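Local coordinates for transcriptional regulator (LacI family) (Clostridium acetobutylicum ATCC 824, PDB 3G85), which probably binds operator DNA as a transcription factor of the LacI family, the part described here being its periplasmic-binding-protein-like effector module, at residues 220-225 against 238-243; 84-88 against 102-106. One frame throughout, in Å; residues are numbered along the deposited sequence.

Interaction 1: 220-225 against 238-243; sequences IVAIGM and VTIVDI
Four backbone hydrogen bonds lead this pairing: Ala222 N to Thr239 O (3.1 Å), Val241 N to Ala222 O (3.0 Å), Gly224 N to Val241 O (2.8 Å) and Ile243 N to Gly224 O (3.0 Å). Extended strands 220-224 and 239-242 thus run parallel, their axes 4.4 Å apart and 34° off alignment, with Ala222 beside Ile240, Ile223 beside Val241 and Gly224 beside Asp242. Beside Ile220, a water spans Ile220 O (2.7 Å) and Thr239 N (2.9 Å). Side chains alternate: Val221, Ile223, Thr239 and Val241 share one face, with Val221 CG1 3.9 Å from Val241 CG2 and Ile223 (m, m) CD1 4.2 Å from Val241 CB; Ala222, Ile240 and Asp242 take the other. A CB on Gly224 would clash with Asp242 OD1 and Ile240 CD1. Asp242 (chi1 t) forms salt bridges with Arg228 and Arg29. With helix 228-232 between them, the strands make a beta-alpha-beta unit, whose chemistry implies register fixed by backbone amides and carbonyls, apolar packing around them, and a buried carboxylate balanced by arginines.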
ATOM      1  N   ILE A 220      17.992  -4.407   3.724  1.00 27.25           N
ATOM      2  CA  ILE A 220      16.697  -4.336   3.030  1.00 26.70           C
ATOM      3  C   ILE A 220      15.784  -3.324   3.699  1.00 24.76           C
ATOM      4  O   ILE A 220      15.746  -3.235   4.915  1.00 25.70           O
ATOM      5  CB  ILE A 220      15.987  -5.724   3.056  1.00 27.11           C
ATOM      6  CG1 ILE A 220      16.896  -6.772   2.411  1.00 29.10           C
ATOM      7  CG2 ILE A 220      14.588  -5.628   2.362  1.00 25.57           C
ATOM      8  CD1 ILE A 220      16.494  -8.265   2.659  1.00 27.59           C
ATOM      9  N   VAL A 221      15.037  -2.580   2.902  1.00 23.14           N
ATOM     10  CA  VAL A 221      13.914  -1.783   3.404  1.00 22.96           C
ATOM     11  C   VAL A 221      12.755  -2.164   2.506  1.00 22.36           C
ATOM     12  O   VAL A 221      12.915  -2.274   1.292  1.00 22.81           O
ATOM     13  CB  VAL A 221      14.132  -0.266   3.321  1.00 22.68           C
ATOM     14  CG1 VAL A 221      12.841   0.510   3.738  1.00 23.18           C
ATOM     15  CG2 VAL A 221      15.287   0.131   4.252  1.00 23.85           C
ATOM     16  N   ALA A 222      11.599  -2.413   3.103  1.00 21.31           N
ATOM     17  CA  ALA A 222      10.452  -2.827   2.295  1.00 19.77           C
ATOM     18  C   ALA A 222       9.279  -1.933   2.610  1.00 19.94           C
ATOM     19  O   ALA A 222       9.193  -1.391   3.691  1.00 21.69           O
ATOM     20  CB  ALA A 222      10.086  -4.248   2.603  1.00 19.95           C
ATOM     21  N   ILE A 223       8.358  -1.808   1.660  1.00 20.70           N
ATOM     22  CA  ILE A 223       7.080  -1.123   1.908  1.00 18.87           C
ATOM     23  C   ILE A 223       6.144  -2.109   2.619  1.00 19.18           C
ATOM     24  O   ILE A 223       5.931  -3.232   2.145  1.00 18.10           O
ATOM     25  CB  ILE A 223       6.429  -0.626   0.598  1.00 19.08           C
ATOM     26  CG1 ILE A 223       7.335   0.398  -0.130  1.00 18.22           C
ATOM     27  CG2 ILE A 223       4.993  -0.080   0.861  1.00 17.62           C
ATOM     28  CD1 ILE A 223       7.523   1.712   0.677  1.00 17.34           C
ATOM     29  N   GLY A 224       5.606  -1.694   3.756  1.00 18.53           N
ATOM     30  CA  GLY A 224       4.773  -2.602   4.564  1.00 21.03           C
ATOM     31  C   GLY A 224       3.335  -2.575   4.110  1.00 23.23           C
ATOM     32  O   GLY A 224       2.656  -1.550   4.223  1.00 23.85           O
HETATM   33  N   MSE A 225       2.868  -3.688   3.553  1.00 24.06           N
HETATM   34  CA  MSE A 225       1.492  -3.736   3.040  1.00 28.69           C
HETATM   35  C   MSE A 225       0.663  -4.718   3.844  1.00 25.22           C
HETATM   36  O   MSE A 225      -0.515  -4.463   4.106  1.00 23.75           O
HETATM   37  CB  MSE A 225       1.475  -4.131   1.557  1.00 27.93           C
HETATM   38  CG  MSE A 225       2.425  -3.306   0.722  1.00 32.75           C
HETATM   39 SE   MSE A 225       1.981  -3.566  -1.167  1.00 47.91          SE
HETATM   40  CE  MSE A 225       2.908  -2.078  -1.856  1.00 38.84           C
ATOM     41  N   VAL A 238      12.755  -7.180   9.386  1.00 25.23           N
ATOM     42  CA  VAL A 238      12.897  -6.332   8.215  1.00 24.04           C
ATOM     43  C   VAL A 238      12.377  -4.936   8.538  1.00 23.70           C
ATOM     44  O   VAL A 238      11.225  -4.751   8.994  1.00 21.77           O
ATOM     45  CB  VAL A 238      12.052  -6.902   7.054  1.00 24.61           C
ATOM     46  CG1 VAL A 238      12.126  -5.995   5.760  1.00 25.82           C
ATOM     47  CG2 VAL A 238      12.476  -8.306   6.754  1.00 27.41           C
ATOM     48  N   THR A 239      13.230  -3.946   8.275  1.00 22.77           N
ATOM     49  CA  THR A 239      12.817  -2.558   8.375  1.00 23.02           C
ATOM     50  C   THR A 239      11.809  -2.220   7.299  1.00 21.82           C
ATOM     51  O   THR A 239      11.990  -2.576   6.135  1.00 22.13           O
ATOM     52  CB  THR A 239      14.023  -1.621   8.282  1.00 22.72           C
ATOM     53  OG1 THR A 239      14.753  -1.745   9.507  1.00 25.24           O
ATOM     54  CG2 THR A 239      13.569  -0.155   8.073  1.00 23.96           C
ATOM     55  N   ILE A 240      10.743  -1.555   7.709  1.00 21.12           N
ATOM     56  CA  ILE A 240       9.693  -1.166   6.776  1.00 20.78           C
ATOM     57  C   ILE A 240       9.280   0.302   6.825  1.00 20.90           C
ATOM     58  O   ILE A 240       9.442   1.000   7.835  1.00 22.52           O
ATOM     59  CB  ILE A 240       8.399  -1.999   6.984  1.00 20.18           C
ATOM     60  CG1 ILE A 240       7.767  -1.671   8.373  1.00 20.24           C
ATOM     61  CG2 ILE A 240       8.655  -3.504   6.794  1.00 21.90           C
ATOM     62  CD1 ILE A 240       6.391  -2.382   8.607  1.00 20.65           C
ATOM     63  N   VAL A 241       8.729   0.760   5.711  1.00 20.90           N
ATOM     64  CA  VAL A 241       7.996   2.007   5.678  1.00 20.90           C
ATOM     65  C   VAL A 241       6.528   1.556   5.487  1.00 21.20           C
ATOM     66  O   VAL A 241       6.172   0.941   4.472  1.00 20.80           O
ATOM     67  CB  VAL A 241       8.464   2.979   4.572  1.00 20.09           C
ATOM     68  CG1 VAL A 241       7.806   4.346   4.853  1.00 20.88           C
ATOM     69  CG2 VAL A 241      10.021   3.091   4.577  1.00 21.93           C
ATOM     70  N   ASP A 242       5.718   1.771   6.512  1.00 21.44           N
ATOM     71  CA  ASP A 242       4.433   1.078   6.598  1.00 20.73           C
ATOM     72  C   ASP A 242       3.325   1.918   6.036  1.00 20.60           C
ATOM     73  O   ASP A 242       3.275   3.140   6.253  1.00 20.47           O
ATOM     74  CB  ASP A 242       4.113   0.711   8.061  1.00 21.65           C
ATOM     75  CG  ASP A 242       2.924  -0.218   8.189  1.00 22.13           C
ATOM     76  OD1 ASP A 242       2.851  -1.222   7.442  1.00 21.56           O
ATOM     77  OD2 ASP A 242       2.049   0.043   9.060  1.00 24.08           O
ATOM     78  N   ILE A 243       2.437   1.272   5.298  1.00 19.90           N
ATOM     79  CA  ILE A 243       1.177   1.915   4.934  1.00 19.93           C
ATOM     80  C   ILE A 243       0.244   1.628   6.129  1.00 19.08           C
ATOM     81  O   ILE A 243      -0.092   0.497   6.341  1.00 18.03           O
ATOM     82  CB  ILE A 243       0.558   1.300   3.703  1.00 20.84           C
ATOM     83  CG1 ILE A 243       1.519   1.337   2.521  1.00 19.75           C
ATOM     84  CG2 ILE A 243      -0.707   2.084   3.313  1.00 19.50           C
ATOM     85  CD1 ILE A 243       0.908   0.745   1.231  1.00 22.49           C
TER
HETATM   86  O   HOH W   1      15.660  -4.853   7.063  1.00 37.16           O

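Interaction 2: 84-88 against 102-106; sequences YLNKA and NKYSS
Tyr104 lays one face of its ring over Leu85, whose CD1 sits 4.2 Å from the ring centroid and 19° off the normal, a CH-pi contact; Leu85 CB also comes within 3.7 Å of Tyr104 CE2. With chi1 m and chi2 near -81°, the phenol reaches the last turn of helix 79-87, where Tyr104 OH gives a very short 2.5 Å hydrogen bond to Leu85 O. Lys103, extended with all four chi angles t, sends its ammonium to the same helix end: Lys103 NZ donates to Ala88 O (2.7 Å), Asn86 O (2.9 Å) and, at greater length, Leu85 O (3.3 Å). Ala88 has left helical phi/psi (-76/151), which brings its carbonyl into this set. The backbones stay apart (nearest CA pair Asn86 CA to Lys103 CA, 7.3 Å), so side chains do the bridging. Leu85 and Tyr104 also pack on Ile94 and Leu96 of strand 94-97. Lysine and tyrosine thus hydrogen-bond carbonyls at and just after a helix end, within the alpha/beta architecture of a periplasmic-binding-protein-like lobe.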
ATOM      1  N   TYR A  84     -15.490   6.489 -14.666  1.00 39.23           N
ATOM      2  CA  TYR A  84     -16.920   6.323 -14.449  1.00 38.62           C
ATOM      3  C   TYR A  84     -17.417   7.108 -13.230  1.00 38.41           C
ATOM      4  O   TYR A  84     -18.470   7.775 -13.293  1.00 37.86           O
ATOM      5  CB  TYR A  84     -17.315   4.849 -14.299  1.00 39.06           C
ATOM      6  CG  TYR A  84     -18.750   4.703 -13.840  1.00 39.31           C
ATOM      7  CD1 TYR A  84     -19.801   4.844 -14.741  1.00 40.72           C
ATOM      8  CD2 TYR A  84     -19.058   4.453 -12.494  1.00 38.92           C
ATOM      9  CE1 TYR A  84     -21.135   4.740 -14.325  1.00 41.70           C
ATOM     10  CE2 TYR A  84     -20.374   4.348 -12.062  1.00 40.46           C
ATOM     11  CZ  TYR A  84     -21.416   4.496 -12.987  1.00 40.62           C
ATOM     12  OH  TYR A  84     -22.738   4.404 -12.578  1.00 42.30           O
ATOM     13  N   LEU A  85     -16.689   7.009 -12.118  1.00 37.47           N
ATOM     14  CA  LEU A  85     -17.056   7.780 -10.926  1.00 37.39           C
ATOM     15  C   LEU A  85     -16.955   9.293 -11.159  1.00 38.10           C
ATOM     16  O   LEU A  85     -17.795  10.053 -10.679  1.00 38.09           O
ATOM     17  CB  LEU A  85     -16.192   7.412  -9.723  1.00 37.25           C
ATOM     18  CG  LEU A  85     -16.459   6.201  -8.839  1.00 35.84           C
ATOM     19  CD1 LEU A  85     -15.929   6.544  -7.461  1.00 35.15           C
ATOM     20  CD2 LEU A  85     -17.900   5.813  -8.749  1.00 36.86           C
ATOM     21  N   ASN A  86     -15.915   9.712 -11.878  1.00 39.03           N
ATOM     22  CA  ASN A  86     -15.697  11.126 -12.166  1.00 40.34           C
ATOM     23  C   ASN A  86     -16.843  11.796 -12.902  1.00 41.44           C
ATOM     24  O   ASN A  86     -17.082  12.989 -12.696  1.00 41.89           O
ATOM     25  CB  ASN A  86     -14.401  11.333 -12.939  1.00 40.16           C
ATOM     26  CG  ASN A  86     -13.192  11.326 -12.040  1.00 39.87           C
ATOM     27  OD1 ASN A  86     -13.329  11.407 -10.819  1.00 39.38           O
ATOM     28  ND2 ASN A  86     -11.998  11.217 -12.635  1.00 39.29           N
ATOM     29  N   LYS A  87     -17.540  11.035 -13.744  1.00 42.63           N
ATOM     30  CA  LYS A  87     -18.633  11.571 -14.570  1.00 43.95           C
ATOM     31  C   LYS A  87     -20.015  11.279 -13.984  1.00 44.28           C
ATOM     32  O   LYS A  87     -21.002  11.926 -14.342  1.00 44.23           O
ATOM     33  CB  LYS A  87     -18.530  11.059 -16.018  1.00 44.71           C
ATOM     34  CG  LYS A  87     -17.120  11.167 -16.668  1.00 46.43           C
ATOM     35  CD  LYS A  87     -16.472  12.556 -16.500  1.00 49.23           C
ATOM     36  CE  LYS A  87     -15.127  12.666 -17.262  1.00 49.80           C
ATOM     37  NZ  LYS A  87     -13.991  11.871 -16.655  1.00 51.31           N
ATOM     38  N   ALA A  88     -20.078  10.322 -13.060  1.00 44.43           N
ATOM     39  CA  ALA A  88     -21.336   9.920 -12.419  1.00 44.64           C
ATOM     40  C   ALA A  88     -21.799  10.928 -11.374  1.00 44.89           C
ATOM     41  O   ALA A  88     -20.987  11.608 -10.733  1.00 44.69           O
ATOM     42  CB  ALA A  88     -21.188   8.530 -11.767  1.00 44.53           C
ATOM     43  N   ASN A 102     -10.346  15.752  -6.697  1.00 33.40           N
ATOM     44  CA  ASN A 102     -10.893  17.057  -6.380  1.00 33.32           C
ATOM     45  C   ASN A 102     -12.414  16.940  -6.417  1.00 31.97           C
ATOM     46  O   ASN A 102     -13.115  17.934  -6.384  1.00 32.46           O
ATOM     47  CB  ASN A 102     -10.306  18.140  -7.310  1.00 34.93           C
ATOM     48  CG  ASN A 102     -10.589  17.875  -8.768  1.00 38.76           C
ATOM     49  OD1 ASN A 102     -11.427  17.034  -9.118  1.00 42.25           O
ATOM     50  ND2 ASN A 102      -9.908  18.619  -9.644  1.00 43.28           N
ATOM     51  N   LYS A 103     -12.932  15.706  -6.482  1.00 29.58           N
ATOM     52  CA  LYS A 103     -14.390  15.504  -6.454  1.00 28.34           C
ATOM     53  C   LYS A 103     -14.859  14.695  -5.226  1.00 27.73           C
ATOM     54  O   LYS A 103     -15.854  15.028  -4.568  1.00 27.04           O
ATOM     55  CB  LYS A 103     -14.869  14.823  -7.745  1.00 28.48           C
ATOM     56  CG  LYS A 103     -16.377  14.544  -7.770  1.00 27.87           C
ATOM     57  CD  LYS A 103     -16.800  13.950  -9.096  1.00 31.69           C
ATOM     58  CE  LYS A 103     -18.310  13.740  -9.112  1.00 36.67           C
ATOM     59  NZ  LYS A 103     -18.768  13.150 -10.403  1.00 42.17           N
ATOM     60  N   TYR A 104     -14.170  13.581  -4.988  1.00 25.97           N
ATOM     61  CA  TYR A 104     -14.473  12.680  -3.904  1.00 24.73           C
ATOM     62  C   TYR A 104     -13.519  12.890  -2.745  1.00 23.57           C
ATOM     63  O   TYR A 104     -12.345  13.213  -2.944  1.00 24.31           O
ATOM     64  CB  TYR A 104     -14.366  11.214  -4.403  1.00 25.76           C
ATOM     65  CG  TYR A 104     -15.410  10.867  -5.439  1.00 24.65           C
ATOM     66  CD1 TYR A 104     -16.705  10.542  -5.059  1.00 28.11           C
ATOM     67  CD2 TYR A 104     -15.104  10.901  -6.809  1.00 25.98           C
ATOM     68  CE1 TYR A 104     -17.678  10.224  -6.019  1.00 25.59           C
ATOM     69  CE2 TYR A 104     -16.070  10.614  -7.775  1.00 28.52           C
ATOM     70  CZ  TYR A 104     -17.352  10.270  -7.361  1.00 25.36           C
ATOM     71  OH  TYR A 104     -18.347   9.970  -8.272  1.00 31.24           O
ATOM     72  N   SER A 105     -14.030  12.687  -1.531  1.00 23.27           N
ATOM     73  CA  SER A 105     -13.204  12.631  -0.322  1.00 21.90           C
ATOM     74  C   SER A 105     -12.304  11.378  -0.359  1.00 21.99           C
ATOM     75  O   SER A 105     -12.598  10.349  -1.049  1.00 20.44           O
ATOM     76  CB  SER A 105     -14.090  12.671   0.934  1.00 22.34           C
ATOM     77  OG  SER A 105     -14.875  13.889   0.990  1.00 21.97           O
ATOM     78  N   SER A 106     -11.189  11.458   0.344  1.00 20.88           N
ATOM     79  CA  SER A 106     -10.193  10.410   0.263  1.00 21.23           C
ATOM     80  C   SER A 106      -9.392  10.313   1.547  1.00 20.93           C
ATOM     81  O   SER A 106      -9.260  11.297   2.299  1.00 19.89           O
ATOM     82  CB  SER A 106      -9.253  10.625  -0.943  1.00 22.06           C
ATOM     83  OG  SER A 106      -8.521  11.850  -0.826  1.00 20.52           O
TER

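In the fold
Chain order shows how one architecture is built twice. From the N terminus, strands 13-19, 46-52 and 71-74 enter the first parallel sheet before helix 79-87. Interaction 2 then closes a loop of 13 residues containing strand 94-97, tying the helix end to the approach to strand 105-109. Helix 111-124 follows, and the chain goes on into the second sheet, where interaction 1 closes 12 residues containing helix 228-232 and joins neighbouring strands. The two closures are in series, neither nested nor crossed. They lie on opposite sides of the chain's centre, their centres about 30 Å apart and their nearest atoms about 12 Å, so each lies within its own lobe.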